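Long-range contact in glutathione S-transferase (Ceriporiopsis subvermispora, PDB 6J3F), which binds glutathione and probably transfers it to electrophilic substrates, perhaps including aryl ethers as in the related LigE etherases: residues 5-10 and 38-43. Numbering follows the deposited sequence.
Sequences IQFYDI and YKTIWV
At chi1 169° Phe7 swings its ring over beside its own carbonyl carbon, alongside the ring of Tyr38, whose CG stands between backbone N and carbonyl carbon (chi1 60°). The two planes are perpendicular, centroids 5.8 Å apart, and Tyr38 CD2 comes 3.9 Å from Phe7 CB. Thr40 OG1 sits at the edge of both rings and is hydrogen-bonded to Arg28 NH2, while its CG2 lies 3.6 Å above the plane of Trp42, over the centre. Asp9 runs alongside that indole, CG 3.7 Å from Trp42 CZ3; its carboxylate takes the Ile10 N-H on OD1 (2.7 Å), OD1 also hydrogen-bonds Thr24 OG1, and OD2 forms a salt bridge with Arg28. On the other face of the sheet, Tyr8 lies beside Ile41, with Val43 CG2 at its ring edge, near the plane; an alanine in place of Tyr8 would probably leave Ile41 and Val43 without their aromatic neighbour and open a gap toward Val51 and Ile55. Five backbone bonds join these parallel strands, from Lys39 N to Ile5 O (2.8 Å) through to Val43 N to Asp9 O (2.8 Å). Strands 5-9 and 38-42, linked through helix 22-34, form the N-terminal beta-alpha-beta unit of the thioredoxin-like domain. That helix packs on the face bearing Phe7 and Tyr38, Ile10 touches the bound glutathione, helix 48-55 covers Tyr8 and Val43, and strand 73-76 continues the sheet beyond 5-9.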
loop_
_atom_site.group_PDB
_atom_site.type_symbol
_atom_site.label_atom_id
_atom_site.label_comp_id
_atom_site.label_asym_id
_atom_site.label_seq_id
_atom_site.Cartn_x
_atom_site.Cartn_y
_atom_site.Cartn_z
ATOM N N ILE A 5 9.515 30.837 -2.826
ATOM C CA ILE A 5 9.221 29.808 -1.839
ATOM C C ILE A 5 10.507 29.428 -1.118
ATOM O O ILE A 5 11.581 29.299 -1.729
ATOM C CB ILE A 5 8.557 28.585 -2.499
ATOM C CG1 ILE A 5 7.199 28.974 -3.054
ATOM C CG2 ILE A 5 8.390 27.427 -1.499
ATOM C CD1 ILE A 5 6.547 27.899 -3.859
ATOM N N GLN A 6 10.408 29.282 0.200
ATOM C CA GLN A 6 11.524 28.837 1.020
ATOM C C GLN A 6 11.339 27.366 1.360
ATOM O O GLN A 6 10.316 26.970 1.934
ATOM C CB GLN A 6 11.655 29.688 2.278
ATOM C CG GLN A 6 12.088 31.084 1.924
ATOM C CD GLN A 6 11.320 32.096 2.694
ATOM O OE1 GLN A 6 11.240 32.011 3.926
ATOM N NE2 GLN A 6 10.725 33.064 1.986
ATOM N N PHE A 7 12.339 26.573 1.001
ATOM C CA PHE A 7 12.321 25.127 1.110
ATOM C C PHE A 7 13.348 24.725 2.161
ATOM O O PHE A 7 14.544 24.983 1.992
ATOM C CB PHE A 7 12.624 24.515 -0.258
ATOM C CG PHE A 7 12.899 23.050 -0.234
ATOM C CD1 PHE A 7 11.985 22.166 0.321
ATOM C CD2 PHE A 7 14.055 22.547 -0.809
ATOM C CE1 PHE A 7 12.233 20.807 0.328
ATOM C CE2 PHE A 7 14.315 21.190 -0.809
ATOM C CZ PHE A 7 13.405 20.315 -0.237
ATOM N N TYR A 8 12.881 24.103 3.241
ATOM C CA TYR A 8 13.724 23.763 4.383
ATOM C C TYR A 8 14.238 22.336 4.226
ATOM O O TYR A 8 13.438 21.401 4.093
ATOM C CB TYR A 8 12.936 23.935 5.682
ATOM C CG TYR A 8 12.507 25.374 5.896
ATOM C CD1 TYR A 8 11.497 25.951 5.130
ATOM C CD2 TYR A 8 13.125 26.167 6.853
ATOM C CE1 TYR A 8 11.118 27.290 5.318
ATOM C CE2 TYR A 8 12.735 27.480 7.065
ATOM C CZ TYR A 8 11.761 28.049 6.280
ATOM O OH TYR A 8 11.408 29.364 6.493
ATOM N N ASP A 9 15.567 22.180 4.236
ATOM C CA ASP A 9 16.259 20.926 3.942
ATOM C C ASP A 9 17.286 20.682 5.042
ATOM O O ASP A 9 17.590 21.576 5.841
ATOM C CB ASP A 9 16.945 20.974 2.553
ATOM C CG ASP A 9 17.114 19.582 1.888
ATOM O OD1 ASP A 9 17.143 18.548 2.581
ATOM O OD2 ASP A 9 17.256 19.521 0.645
ATOM N N ILE A 10 17.817 19.465 5.082
ATOM C CA ILE A 10 18.851 19.048 6.025
ATOM C C ILE A 10 20.154 18.860 5.251
ATOM O O ILE A 10 20.215 18.018 4.345
ATOM C CB ILE A 10 18.466 17.751 6.752
ATOM C CG1 ILE A 10 17.054 17.844 7.318
ATOM C CG2 ILE A 10 19.479 17.435 7.822
ATOM C CD1 ILE A 10 16.602 16.591 8.037
ATOM N N TYR A 38 12.537 28.443 -5.943
ATOM C CA TYR A 38 12.561 28.326 -4.495
ATOM C C TYR A 38 13.991 28.553 -4.031
ATOM O O TYR A 38 14.941 28.540 -4.817
ATOM C CB TYR A 38 12.062 26.953 -4.022
ATOM C CG TYR A 38 12.902 25.811 -4.574
ATOM C CD1 TYR A 38 12.657 25.298 -5.843
ATOM C CD2 TYR A 38 13.958 25.276 -3.845
ATOM C CE1 TYR A 38 13.417 24.288 -6.360
ATOM C CE2 TYR A 38 14.720 24.266 -4.356
ATOM C CZ TYR A 38 14.445 23.774 -5.616
ATOM O OH TYR A 38 15.198 22.758 -6.148
ATOM N N LYS A 39 14.133 28.735 -2.733
ATOM C CA LYS A 39 15.431 28.933 -2.109
ATOM C C LYS A 39 15.561 27.902 -0.996
ATOM O O LYS A 39 14.701 27.829 -0.113
ATOM C CB LYS A 39 15.539 30.370 -1.579
ATOM C CG LYS A 39 16.771 30.687 -0.757
ATOM C CD LYS A 39 16.431 31.715 0.327
ATOM C CE LYS A 39 17.667 32.231 1.056
ATOM N NZ LYS A 39 17.873 33.692 0.832
ATOM N N THR A 40 16.597 27.077 -1.051
ATOM C CA THR A 40 16.835 26.151 0.048
ATOM C C THR A 40 17.414 26.906 1.245
ATOM O O THR A 40 18.214 27.832 1.084
ATOM C CB THR A 40 17.789 25.031 -0.377
ATOM O OG1 THR A 40 17.287 24.373 -1.552
ATOM C CG2 THR A 40 17.953 24.001 0.751
ATOM N N ILE A 41 16.981 26.544 2.450
ATOM C CA ILE A 41 17.662 26.996 3.657
ATOM C C ILE A 41 17.897 25.791 4.564
ATOM O O ILE A 41 16.960 25.049 4.882
ATOM C CB ILE A 41 16.911 28.146 4.367
ATOM C CG1 ILE A 41 15.805 27.703 5.284
ATOM C CG2 ILE A 41 16.234 29.107 3.368
ATOM C CD1 ILE A 41 15.103 28.925 5.754
ATOM N N TRP A 42 19.157 25.587 4.949
ATOM C CA TRP A 42 19.621 24.346 5.556
ATOM C C TRP A 42 19.456 24.367 7.068
ATOM O O TRP A 42 19.853 25.327 7.730
ATOM C CB TRP A 42 21.086 24.103 5.200
ATOM C CG TRP A 42 21.333 24.098 3.733
ATOM C CD1 TRP A 42 21.810 25.131 2.985
ATOM C CD2 TRP A 42 21.112 23.008 2.821
ATOM N NE1 TRP A 42 21.899 24.757 1.663
ATOM C CE2 TRP A 42 21.476 23.459 1.535
ATOM C CE3 TRP A 42 20.641 21.699 2.966
ATOM C CZ2 TRP A 42 21.390 22.642 0.400
ATOM C CZ3 TRP A 42 20.554 20.887 1.830
ATOM C CH2 TRP A 42 20.929 21.365 0.569
ATOM N N VAL A 43 18.902 23.287 7.611
ATOM C CA VAL A 43 18.640 23.145 9.038
ATOM C C VAL A 43 19.216 21.813 9.502
ATOM O O VAL A 43 18.938 20.767 8.897
ATOM C CB VAL A 43 17.132 23.188 9.343
ATOM C CG1 VAL A 43 16.905 23.203 10.827
ATOM C CG2 VAL A 43 16.457 24.359 8.633
#